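Local coordinates for protein uroporphyrinogen III synthase (Thermus thermophilus, PDB 1WCW) that probably catalyses the closure of linear hydroxymethylbilane to uroporphyrinogen III, with inversion of the last pyrrole ring, in tetrapyrrole biosynthesis, at residues 38-44 with 162-168. Residues are numbered along the deposited sequence; the frame is centred on the assembly and turned at random.
Sequences VQATEKV and PYRHLPD
A40 and L166 form one hydrogen-bonded pair of this antiparallel ribbon, E42 and R164 the next. A40 N gives its hydrogen to L166 O, and R164 N to E42 O, both at 2.8 Å. Each pair has a second, reverse bond. The ladder continues at both ends: V44 N binds P162 O at 3.0 Å and D168 N binds V38 O at 2.9 Å. Waters join V44 O to P162 O and Q39 O to D168 OD2. D168 OD1 caps G171 N of helix 169-181.

On one face, E42 CG sits between its backbone N and carbonyl carbon (chi1 60°), and the extended chain carries OE1 alongside R164. E42 OE1 meets the guanidinium edge nearly coplanar, but the salt bridge to R164 NH2 is long at 4.0 Å.

The other face carries T41, K43, Y163 and H165. Q39 NE2 lies over one face of the H165 ring, its amide nearly perpendicular, while Q39 OE1 bonds Q194. Y163 CE2 lies over the opposite face, near the rim. The T41 methyl, CG2, packs beside the ring. An alanine in place of H165 would probably leave the Q39 amide without its ring support and open a gap beside T41 and Y163. K43 CD packs on Y163 CB at 3.8 Å, and K43 NZ forms a salt bridge with D73.

These strands connect the two domains of the HemD fold. The side chains add a long ionic pair on one face and packing round H165 on the other, so the pairing probably rests on backbone bonds more than on exposed charges.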
ATOM      1  N   VAL A  38      -3.851   9.832  -6.592  1.00  9.52           N
ATOM      2  CA  VAL A  38      -3.586  10.568  -5.378  1.00 10.09           C
ATOM      3  C   VAL A  38      -2.147  10.343  -4.920  1.00 10.86           C
ATOM      4  O   VAL A  38      -1.767  10.899  -3.846  1.00 12.70           O
ATOM      5  CB  VAL A  38      -4.546  10.183  -4.229  1.00  9.59           C
ATOM      6  CG1 VAL A  38      -6.001  10.511  -4.596  1.00 10.25           C
ATOM      7  CG2 VAL A  38      -4.435   8.720  -3.853  1.00 10.57           C
ATOM      8  N   GLN A  39      -1.347   9.592  -5.657  1.00 11.73           N
ATOM      9  CA  GLN A  39       0.015   9.329  -5.237  1.00 12.96           C
ATOM     10  C   GLN A  39       0.971   9.492  -6.382  1.00 15.88           C
ATOM     11  O   GLN A  39       0.602   9.452  -7.581  1.00 15.55           O
ATOM     12  CB  GLN A  39       0.182   7.924  -4.657  1.00 13.80           C
ATOM     13  CG  GLN A  39       0.451   6.847  -5.668  1.00 20.20           C
ATOM     14  CD  GLN A  39       0.009   5.484  -5.119  1.00 24.83           C
ATOM     15  OE1 GLN A  39      -1.145   5.122  -5.236  1.00 25.94           O
ATOM     16  NE2 GLN A  39       0.935   4.733  -4.536  1.00 29.86           N
ATOM     17  N   ALA A  40       2.217   9.650  -5.999  1.00 14.65           N
ATOM     18  CA  ALA A  40       3.323   9.726  -6.896  1.00 16.47           C
ATOM     19  C   ALA A  40       4.314   8.674  -6.327  1.00 17.87           C
ATOM     20  O   ALA A  40       4.251   8.324  -5.131  1.00 17.10           O
ATOM     21  CB  ALA A  40       3.885  11.068  -6.821  1.00 18.51           C
ATOM     22  N   THR A  41       5.171   8.106  -7.146  1.00 14.04           N
ATOM     23  CA  THR A  41       6.098   7.126  -6.621  1.00 17.32           C
ATOM     24  C   THR A  41       7.476   7.445  -7.205  1.00 18.09           C
ATOM     25  O   THR A  41       7.591   7.801  -8.388  1.00 23.07           O
ATOM     26  CB  THR A  41       5.624   5.701  -7.006  1.00 22.70           C
ATOM     27  OG1 THR A  41       4.266   5.488  -6.531  1.00 24.42           O
ATOM     28  CG2 THR A  41       6.542   4.681  -6.386  1.00 28.27           C
ATOM     29  N   GLU A  42       8.531   7.397  -6.390  1.00 16.05           N
ATOM     30  CA  GLU A  42       9.847   7.675  -6.936  1.00 19.68           C
ATOM     31  C   GLU A  42      10.853   6.763  -6.307  1.00 18.25           C
ATOM     32  O   GLU A  42      10.824   6.466  -5.087  1.00 18.91           O
ATOM     33  CB  GLU A  42      10.263   9.117  -6.692  1.00 27.25           C
ATOM     34  CG  GLU A  42      10.325   9.502  -5.234  1.00 30.62           C
ATOM     35  CD  GLU A  42      10.882  10.884  -4.973  1.00 36.32           C
ATOM     36  OE1 GLU A  42      11.212  11.160  -3.797  1.00 41.99           O
ATOM     37  OE2 GLU A  42      10.984  11.685  -5.936  1.00 43.98           O
ATOM     38  N   LYS A  43      11.720   6.235  -7.155  1.00 17.66           N
ATOM     39  CA  LYS A  43      12.767   5.366  -6.645  1.00 17.57           C
ATOM     40  C   LYS A  43      13.800   6.232  -6.002  1.00 17.38           C
ATOM     41  O   LYS A  43      14.101   7.335  -6.449  1.00 21.80           O
ATOM     42  CB  LYS A  43      13.456   4.571  -7.763  1.00 21.17           C
ATOM     43  CG  LYS A  43      12.588   3.601  -8.517  1.00 25.09           C
ATOM     44  CD  LYS A  43      12.012   2.483  -7.629  1.00 28.09           C
ATOM     45  CE  LYS A  43      11.272   1.434  -8.468  1.00 35.30           C
ATOM     46  NZ  LYS A  43      10.613   0.445  -7.582  1.00 30.35           N
ATOM     47  N   VAL A  44      14.361   5.766  -4.908  1.00 15.71           N
ATOM     48  CA  VAL A  44      15.420   6.479  -4.231  1.00 13.98           C
ATOM     49  C   VAL A  44      16.780   6.011  -4.889  1.00 15.95           C
ATOM     50  O   VAL A  44      17.033   4.810  -5.010  1.00 16.54           O
ATOM     51  CB  VAL A  44      15.441   6.136  -2.730  1.00 14.77           C
ATOM     52  CG1 VAL A  44      16.603   6.774  -2.102  1.00 15.37           C
ATOM     53  CG2 VAL A  44      14.115   6.674  -2.010  1.00 16.37           C
ATOM     54  N   PRO A 162      13.951   1.968  -0.205  1.00  9.58           N
ATOM     55  CA  PRO A 162      14.456   1.963  -1.601  1.00 11.53           C
ATOM     56  C   PRO A 162      13.610   2.776  -2.579  1.00 14.50           C
ATOM     57  O   PRO A 162      14.017   3.072  -3.737  1.00 14.88           O
ATOM     58  CB  PRO A 162      14.481   0.474  -1.953  1.00 15.13           C
ATOM     59  CG  PRO A 162      13.426  -0.156  -1.033  1.00 16.79           C
ATOM     60  CD  PRO A 162      13.431   0.644   0.241  1.00  9.88           C
ATOM     61  N   TYR A 163      12.412   3.107  -2.142  1.00 13.39           N
ATOM     62  CA  TYR A 163      11.525   3.928  -2.973  1.00 13.53           C
ATOM     63  C   TYR A 163      10.541   4.596  -2.052  1.00 11.11           C
ATOM     64  O   TYR A 163      10.400   4.234  -0.865  1.00 12.39           O
ATOM     65  CB  TYR A 163      10.815   3.107  -4.042  1.00 15.37           C
ATOM     66  CG  TYR A 163       9.744   2.152  -3.530  1.00 13.54           C
ATOM     67  CD1 TYR A 163      10.075   0.925  -2.993  1.00 14.87           C
ATOM     68  CD2 TYR A 163       8.424   2.502  -3.535  1.00 15.37           C
ATOM     69  CE1 TYR A 163       9.121   0.040  -2.467  1.00 15.52           C
ATOM     70  CE2 TYR A 163       7.447   1.650  -3.023  1.00 16.95           C
ATOM     71  CZ  TYR A 163       7.797   0.423  -2.502  1.00 12.33           C
ATOM     72  OH  TYR A 163       6.845  -0.441  -1.996  1.00 15.11           O
ATOM     73  N   ARG A 164       9.836   5.585  -2.582  1.00 12.98           N
ATOM     74  CA  ARG A 164       8.886   6.325  -1.781  1.00 14.29           C
ATOM     75  C   ARG A 164       7.583   6.550  -2.498  1.00 14.64           C
ATOM     76  O   ARG A 164       7.557   6.997  -3.635  1.00 14.39           O
ATOM     77  CB  ARG A 164       9.394   7.730  -1.449  1.00 19.51           C
ATOM     78  CG  ARG A 164      10.611   7.889  -0.576  1.00 28.03           C
ATOM     79  CD  ARG A 164      10.952   9.393  -0.539  1.00 34.62           C
ATOM     80  NE  ARG A 164      11.199   9.858   0.812  1.00 41.01           N
ATOM     81  CZ  ARG A 164      11.607  11.084   1.085  1.00 45.02           C
ATOM     82  NH1 ARG A 164      11.818  11.447   2.343  1.00 49.48           N
ATOM     83  NH2 ARG A 164      11.791  11.941   0.081  1.00 43.94           N
ATOM     84  N   HIS A 165       6.489   6.277  -1.826  1.00 12.45           N
ATOM     85  CA  HIS A 165       5.158   6.683  -2.312  1.00 11.62           C
ATOM     86  C   HIS A 165       4.961   7.994  -1.597  1.00 12.89           C
ATOM     87  O   HIS A 165       5.195   8.106  -0.374  1.00 15.55           O
ATOM     88  CB  HIS A 165       4.047   5.707  -1.850  1.00 13.87           C
ATOM     89  CG  HIS A 165       4.013   4.487  -2.641  1.00 13.50           C
ATOM     90  ND1 HIS A 165       3.910   3.215  -2.128  1.00 16.85           N
ATOM     91  CD2 HIS A 165       4.094   4.332  -3.983  1.00 15.68           C
ATOM     92  CE1 HIS A 165       3.929   2.335  -3.108  1.00 13.96           C
ATOM     93  NE2 HIS A 165       4.043   2.989  -4.248  1.00 19.67           N
ATOM     94  N   LEU A 166       4.553   9.009  -2.340  1.00 11.61           N
ATOM     95  CA  LEU A 166       4.250  10.305  -1.771  1.00 11.37           C
ATOM     96  C   LEU A 166       2.913  10.732  -2.232  1.00 12.76           C
ATOM     97  O   LEU A 166       2.427  10.269  -3.248  1.00 13.47           O
ATOM     98  CB  LEU A 166       5.169  11.338  -2.370  1.00 14.89           C
ATOM     99  CG  LEU A 166       6.668  11.089  -2.195  1.00 21.49           C
ATOM    100  CD1 LEU A 166       7.496  11.960  -3.146  1.00 28.07           C
ATOM    101  CD2 LEU A 166       6.991  11.367  -0.780  1.00 26.62           C
ATOM    102  N   PRO A 167       2.266  11.608  -1.508  1.00 10.49           N
ATOM    103  CA  PRO A 167       0.953  12.087  -1.978  1.00 10.98           C
ATOM    104  C   PRO A 167       1.135  12.968  -3.206  1.00 11.90           C
ATOM    105  O   PRO A 167       2.255  13.502  -3.471  1.00 14.73           O
ATOM    106  CB  PRO A 167       0.442  12.918  -0.800  1.00 12.87           C
ATOM    107  CG  PRO A 167       1.745  13.419  -0.115  1.00 15.54           C
ATOM    108  CD  PRO A 167       2.711  12.242  -0.254  1.00 14.54           C
ATOM    109  N   ASP A 168       0.112  13.063  -4.041  1.00 12.22           N
ATOM    110  CA  ASP A 168       0.132  14.030  -5.178  1.00 12.85           C
ATOM    111  C   ASP A 168      -0.840  15.100  -4.607  1.00 12.88           C
ATOM    112  O   ASP A 168      -2.080  15.023  -4.800  1.00 12.68           O
ATOM    113  CB  ASP A 168      -0.450  13.364  -6.430  1.00 14.20           C
ATOM    114  CG  ASP A 168      -0.447  14.267  -7.602  1.00 19.74           C
ATOM    115  OD1 ASP A 168      -0.539  15.476  -7.392  1.00 16.36           O
ATOM    116  OD2 ASP A 168      -0.364  13.747  -8.732  1.00 22.96           O
TER
HETATM  117  O   HOH W   1       0.467  11.166  -9.610  1.00 24.70           O
HETATM  118  O   HOH W   2      16.367   2.243  -4.792  1.00 23.85           O